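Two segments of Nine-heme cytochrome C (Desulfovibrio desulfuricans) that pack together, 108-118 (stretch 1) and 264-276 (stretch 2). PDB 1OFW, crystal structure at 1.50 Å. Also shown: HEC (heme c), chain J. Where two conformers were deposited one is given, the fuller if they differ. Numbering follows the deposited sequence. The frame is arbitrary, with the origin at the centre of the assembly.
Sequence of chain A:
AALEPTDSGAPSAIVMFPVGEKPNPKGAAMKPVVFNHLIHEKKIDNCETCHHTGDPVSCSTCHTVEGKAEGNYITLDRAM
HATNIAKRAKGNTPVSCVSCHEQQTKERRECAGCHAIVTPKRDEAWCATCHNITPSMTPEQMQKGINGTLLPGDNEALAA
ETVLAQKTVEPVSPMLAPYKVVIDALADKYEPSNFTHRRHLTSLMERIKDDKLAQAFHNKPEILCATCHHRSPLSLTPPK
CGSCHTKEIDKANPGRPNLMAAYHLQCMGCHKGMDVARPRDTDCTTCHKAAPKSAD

Stretch 1, residues 108-118: RRECAGCHAIV
Stretch 2 264-276: HLQCMGCHKGMDV

Helices pack most closely where glycine removes the side chain from the interface, and the two heme-binding segments of this nine-heme cytochrome illustrate the principle. Stretch 2 is already helical at His 264, in a helix that begins earlier in the chain, and stays so to Gly 273, whereas stretch 1 makes short, weakly bonded helical turns at about 109-112 and 114-117. Register is set by Gly 113 CA lying 4.2 Å from Cys 270 CA and Ile 117 CA lying 6.2 Å from Gly 269 CA, so the chains run in opposite directions.

Along stretch 2, Leu 265 makes the first, slight contact, its O 4.5 Å from Ile 117 CG2; at Gln 266, CG then receives Ile 117 CD1 at 3.6 Å, Ile 117 being p at chi1 and t at chi2. Cys 267 (m) points away, its SG bonded to heme CAB at 1.8 Å. Gly 269 leaves room for Ile 117, whose CG2 lies 3.9 Å from Gly 269 C; a CB here would stand 3.0 Å from that methyl. Cys 270 (t) has its SG bonded to heme CAC at 1.8 Å, yet the same SG packs 3.5 Å from Gly 113 C, the thioether fitting against bare backbone. His 271 (chi1 m, chi2 172°) turns away, and its NE2 ligates the heme FE at 2.0 Å.

Gly 273 closes the helix against Ala 112, whose CB is 3.5 Å from Gly 273 O; a CB on Gly 273 would come within 2.4 Å of Ala 112 O. Met 274 (p, t, m) leaves helical geometry and points toward stretch 1, its CB 3.8 Å from Gly 113 CA. Its carbonyl supplies the polar link: Arg 109 NE donates to Met 274 O at 2.6 Å and 168°, with a weak second bond from Arg 109 NH2 at 3.2 Å. Met 274 CE covers one guanidinium face. Asp 275 (chi1 m, phi/psi 57/50) brings OD2 to 4.3 Å from Arg 109 NE, beyond a salt bridge.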

# COMPACT_ATOMS: atom_id res chain seq x y z
N ARG A 108 -2.30 11.93 4.00
CA ARG A 108 -1.92 11.87 5.39
C ARG A 108 -0.42 12.18 5.55
O ARG A 108 0.38 11.46 4.97
CB ARG A 108 -2.20 10.52 6.03
CG ARG A 108 -3.70 10.19 6.01
CD ARG A 108 -4.08 8.82 6.49
NE ARG A 108 -3.44 8.46 7.75
CZ ARG A 108 -3.31 7.24 8.24
NH1 ARG A 108 -3.82 6.23 7.58
NH2 ARG A 108 -2.67 7.09 9.39
N ARG A 109 -0.10 13.23 6.29
CA ARG A 109 1.28 13.69 6.34
C ARG A 109 2.27 12.61 6.73
O ARG A 109 3.39 12.60 6.20
CB ARG A 109 1.39 14.84 7.35
CG ARG A 109 2.56 15.74 7.13
CD ARG A 109 2.81 16.77 8.24
NE ARG A 109 4.25 16.67 8.51
CZ ARG A 109 5.04 16.29 9.49
NH1 ARG A 109 4.61 15.84 10.66
NH2 ARG A 109 6.37 16.36 9.29
N GLU A 110 1.91 11.72 7.64
CA GLU A 110 2.84 10.71 8.15
C GLU A 110 3.14 9.69 7.07
O GLU A 110 4.17 9.00 7.12
CB GLU A 110 2.32 10.05 9.42
CG GLU A 110 1.04 9.28 9.29
CD GLU A 110 -0.21 10.08 9.57
OE1 GLU A 110 -0.26 11.30 9.40
OE2 GLU A 110 -1.23 9.49 9.98
N CYS A 111 2.29 9.57 6.08
CA CYS A 111 2.48 8.65 4.98
C CYS A 111 3.07 9.29 3.74
O CYS A 111 3.75 8.63 2.94
CB CYS A 111 1.11 8.06 4.58
SG CYS A 111 0.03 7.50 5.88
N ALA A 112 2.83 10.58 3.53
CA ALA A 112 2.99 11.26 2.26
C ALA A 112 4.44 11.65 1.95
O ALA A 112 4.73 12.04 0.81
CB ALA A 112 2.11 12.49 2.19
N GLY A 113 5.28 11.50 2.96
CA GLY A 113 6.71 11.75 2.74
C GLY A 113 7.35 10.58 2.04
O GLY A 113 7.83 10.70 0.90
N CYS A 114 7.32 9.42 2.70
CA CYS A 114 7.78 8.23 2.00
C CYS A 114 7.03 8.02 0.68
O CYS A 114 7.64 7.72 -0.35
CB CYS A 114 7.61 7.01 2.89
SG CYS A 114 8.76 6.97 4.27
N HIS A 115 5.72 8.18 0.70
CA HIS A 115 4.96 7.80 -0.50
C HIS A 115 5.09 8.83 -1.59
O HIS A 115 4.70 8.55 -2.73
CB HIS A 115 3.51 7.46 -0.09
CG HIS A 115 3.50 6.06 0.45
ND1 HIS A 115 3.42 4.99 -0.42
CD2 HIS A 115 3.56 5.52 1.69
CE1 HIS A 115 3.44 3.86 0.28
NE2 HIS A 115 3.53 4.14 1.57
N ALA A 116 5.71 9.97 -1.32
CA ALA A 116 6.06 10.86 -2.43
C ALA A 116 7.24 10.35 -3.24
O ALA A 116 7.39 10.72 -4.41
CB ALA A 116 6.39 12.26 -1.94
N ILE A 117 8.09 9.53 -2.64
CA ILE A 117 9.28 9.04 -3.35
C ILE A 117 9.28 7.55 -3.62
O ILE A 117 10.15 7.06 -4.34
CB ILE A 117 10.54 9.42 -2.55
CG1 ILE A 117 10.62 8.83 -1.15
CG2 ILE A 117 10.61 10.94 -2.53
CD1 ILE A 117 11.97 8.98 -0.48
N VAL A 118 8.25 6.85 -3.16
CA VAL A 118 8.10 5.42 -3.48
C VAL A 118 7.28 5.20 -4.73
O VAL A 118 6.22 5.79 -4.96
CB VAL A 118 7.48 4.71 -2.27
CG1 VAL A 118 7.02 3.29 -2.55
CG2 VAL A 118 8.51 4.75 -1.14
N HIS A 264 19.26 15.05 -4.32
CA HIS A 264 18.34 16.19 -4.11
C HIS A 264 16.90 15.82 -4.26
O HIS A 264 16.02 16.17 -3.49
CB HIS A 264 18.75 17.31 -5.05
CG HIS A 264 19.96 18.07 -4.60
ND1 HIS A 264 20.60 18.94 -5.46
CD2 HIS A 264 20.59 18.14 -3.42
CE1 HIS A 264 21.61 19.48 -4.79
NE2 HIS A 264 21.66 19.03 -3.55
N LEU A 265 16.59 15.09 -5.35
CA LEU A 265 15.19 14.75 -5.60
C LEU A 265 14.63 13.81 -4.56
O LEU A 265 13.46 13.93 -4.20
CB LEU A 265 15.08 14.07 -6.98
CG LEU A 265 15.28 15.01 -8.17
CD1 LEU A 265 15.46 14.18 -9.45
CD2 LEU A 265 14.10 15.97 -8.26
N GLN A 266 15.43 12.88 -4.06
CA GLN A 266 14.91 11.97 -3.04
C GLN A 266 14.77 12.67 -1.69
O GLN A 266 13.69 12.62 -1.09
CB GLN A 266 15.83 10.76 -2.84
CG GLN A 266 15.16 9.60 -2.11
CD GLN A 266 15.96 8.29 -2.17
OE1 GLN A 266 15.72 7.43 -3.02
NE2 GLN A 266 16.83 8.23 -1.24
N CYS A 267 15.83 13.32 -1.22
CA CYS A 267 15.81 13.97 0.10
C CYS A 267 14.75 15.07 0.08
O CYS A 267 13.88 15.17 0.95
CB CYS A 267 17.17 14.59 0.44
SG CYS A 267 18.62 13.54 0.36
N MET A 268 14.79 15.94 -0.91
CA MET A 268 13.85 17.03 -0.95
C MET A 268 12.43 16.55 -1.28
O MET A 268 11.45 17.19 -0.89
CB MET A 268 14.24 18.09 -1.98
CG MET A 268 15.61 18.72 -1.77
SD MET A 268 15.96 19.87 -3.13
CE MET A 268 17.57 20.49 -2.68
N GLY A 269 12.29 15.45 -1.99
CA GLY A 269 10.97 14.96 -2.36
C GLY A 269 10.15 14.57 -1.16
O GLY A 269 8.97 14.87 -1.04
N CYS A 270 10.82 13.86 -0.25
CA CYS A 270 10.13 13.49 0.98
C CYS A 270 9.85 14.70 1.84
O CYS A 270 8.74 14.90 2.36
CB CYS A 270 10.93 12.47 1.80
SG CYS A 270 10.10 12.19 3.41
N HIS A 271 10.87 15.58 2.00
CA HIS A 271 10.67 16.80 2.77
C HIS A 271 9.45 17.59 2.29
O HIS A 271 8.65 18.07 3.11
CB HIS A 271 11.94 17.68 2.74
CG HIS A 271 13.06 17.09 3.53
ND1 HIS A 271 14.32 17.65 3.48
CD2 HIS A 271 13.18 16.03 4.36
CE1 HIS A 271 15.15 16.96 4.26
NE2 HIS A 271 14.48 15.95 4.81
N LYS A 272 9.31 17.72 0.98
CA LYS A 272 8.15 18.43 0.47
C LYS A 272 6.88 17.62 0.72
O LYS A 272 5.87 18.18 1.16
CB LYS A 272 8.35 18.74 -1.00
CG LYS A 272 7.21 19.54 -1.64
CD LYS A 272 7.19 19.36 -3.16
CE LYS A 272 5.75 19.48 -3.67
NZ LYS A 272 5.42 20.86 -4.12
N GLY A 273 6.89 16.32 0.48
CA GLY A 273 5.68 15.54 0.70
C GLY A 273 5.14 15.56 2.11
O GLY A 273 3.92 15.45 2.29
N MET A 274 6.00 15.71 3.11
CA MET A 274 5.42 15.70 4.47
C MET A 274 5.63 17.05 5.13
O MET A 274 5.57 17.17 6.35
CB MET A 274 5.89 14.45 5.21
CG MET A 274 7.37 14.27 5.46
SD MET A 274 7.76 12.69 6.22
CE MET A 274 6.97 12.76 7.83
N ASP A 275 5.83 18.11 4.35
CA ASP A 275 5.85 19.48 4.77
C ASP A 275 6.87 19.76 5.87
O ASP A 275 6.55 20.40 6.88
CB ASP A 275 4.46 19.83 5.36
CG ASP A 275 3.32 19.31 4.48
OD1 ASP A 275 3.20 19.87 3.36
OD2 ASP A 275 2.58 18.38 4.90
N VAL A 276 8.09 19.30 5.63
CA VAL A 276 9.19 19.48 6.59
C VAL A 276 9.61 20.94 6.58
O VAL A 276 9.85 21.58 5.56
CB VAL A 276 10.35 18.56 6.26
CG1 VAL A 276 11.62 18.92 7.07
CG2 VAL A 276 10.01 17.11 6.51
FE HEC J . 15.29 14.57 6.02
CHA HEC J . 14.60 16.55 8.69
CHB HEC J . 18.40 15.97 5.76
CHC HEC J . 15.98 12.58 3.36
CHD HEC J . 12.16 13.14 6.27
NA HEC J . 16.30 15.98 7.01
C1A HEC J . 15.85 16.69 8.12
C2A HEC J . 16.88 17.60 8.57
C3A HEC J . 17.93 17.45 7.74
C4A HEC J . 17.58 16.43 6.78
CMA HEC J . 19.28 18.17 7.70
CAA HEC J . 16.73 18.50 9.79
CBA HEC J . 17.29 17.83 11.06
CGA HEC J . 17.56 16.35 11.11
O1A HEC J . 16.62 15.67 11.60
O2A HEC J . 18.64 15.82 10.73
NB HEC J . 16.83 14.37 4.79
C1B HEC J . 18.07 15.01 4.85
C2B HEC J . 18.94 14.50 3.80
C3B HEC J . 18.26 13.55 3.13
C4B HEC J . 16.95 13.47 3.75
CMB HEC J . 20.36 15.02 3.58
CAB HEC J . 18.69 12.69 1.94
CBB HEC J . 20.09 12.05 2.10
NC HEC J . 14.24 13.20 5.01
C1C HEC J . 14.73 12.48 3.93
C2C HEC J . 13.70 11.59 3.40
C3C HEC J . 12.66 11.71 4.24
C4C HEC J . 12.98 12.71 5.23
CMC HEC J . 13.89 10.78 2.11
CAC HEC J . 11.26 11.06 4.24
CBC HEC J . 11.19 9.66 3.63
ND HEC J . 13.72 14.79 7.25
C1D HEC J . 12.51 14.10 7.19
C2D HEC J . 11.65 14.57 8.26
C3D HEC J . 12.31 15.53 8.92
C4D HEC J . 13.61 15.66 8.32
CMD HEC J . 10.22 14.04 8.52
CAD HEC J . 11.74 16.35 10.10
CBD HEC J . 12.32 15.79 11.41
CGD HEC J . 11.47 14.64 11.92
O1D HEC J . 11.95 13.48 11.84
O2D HEC J . 10.34 14.93 12.36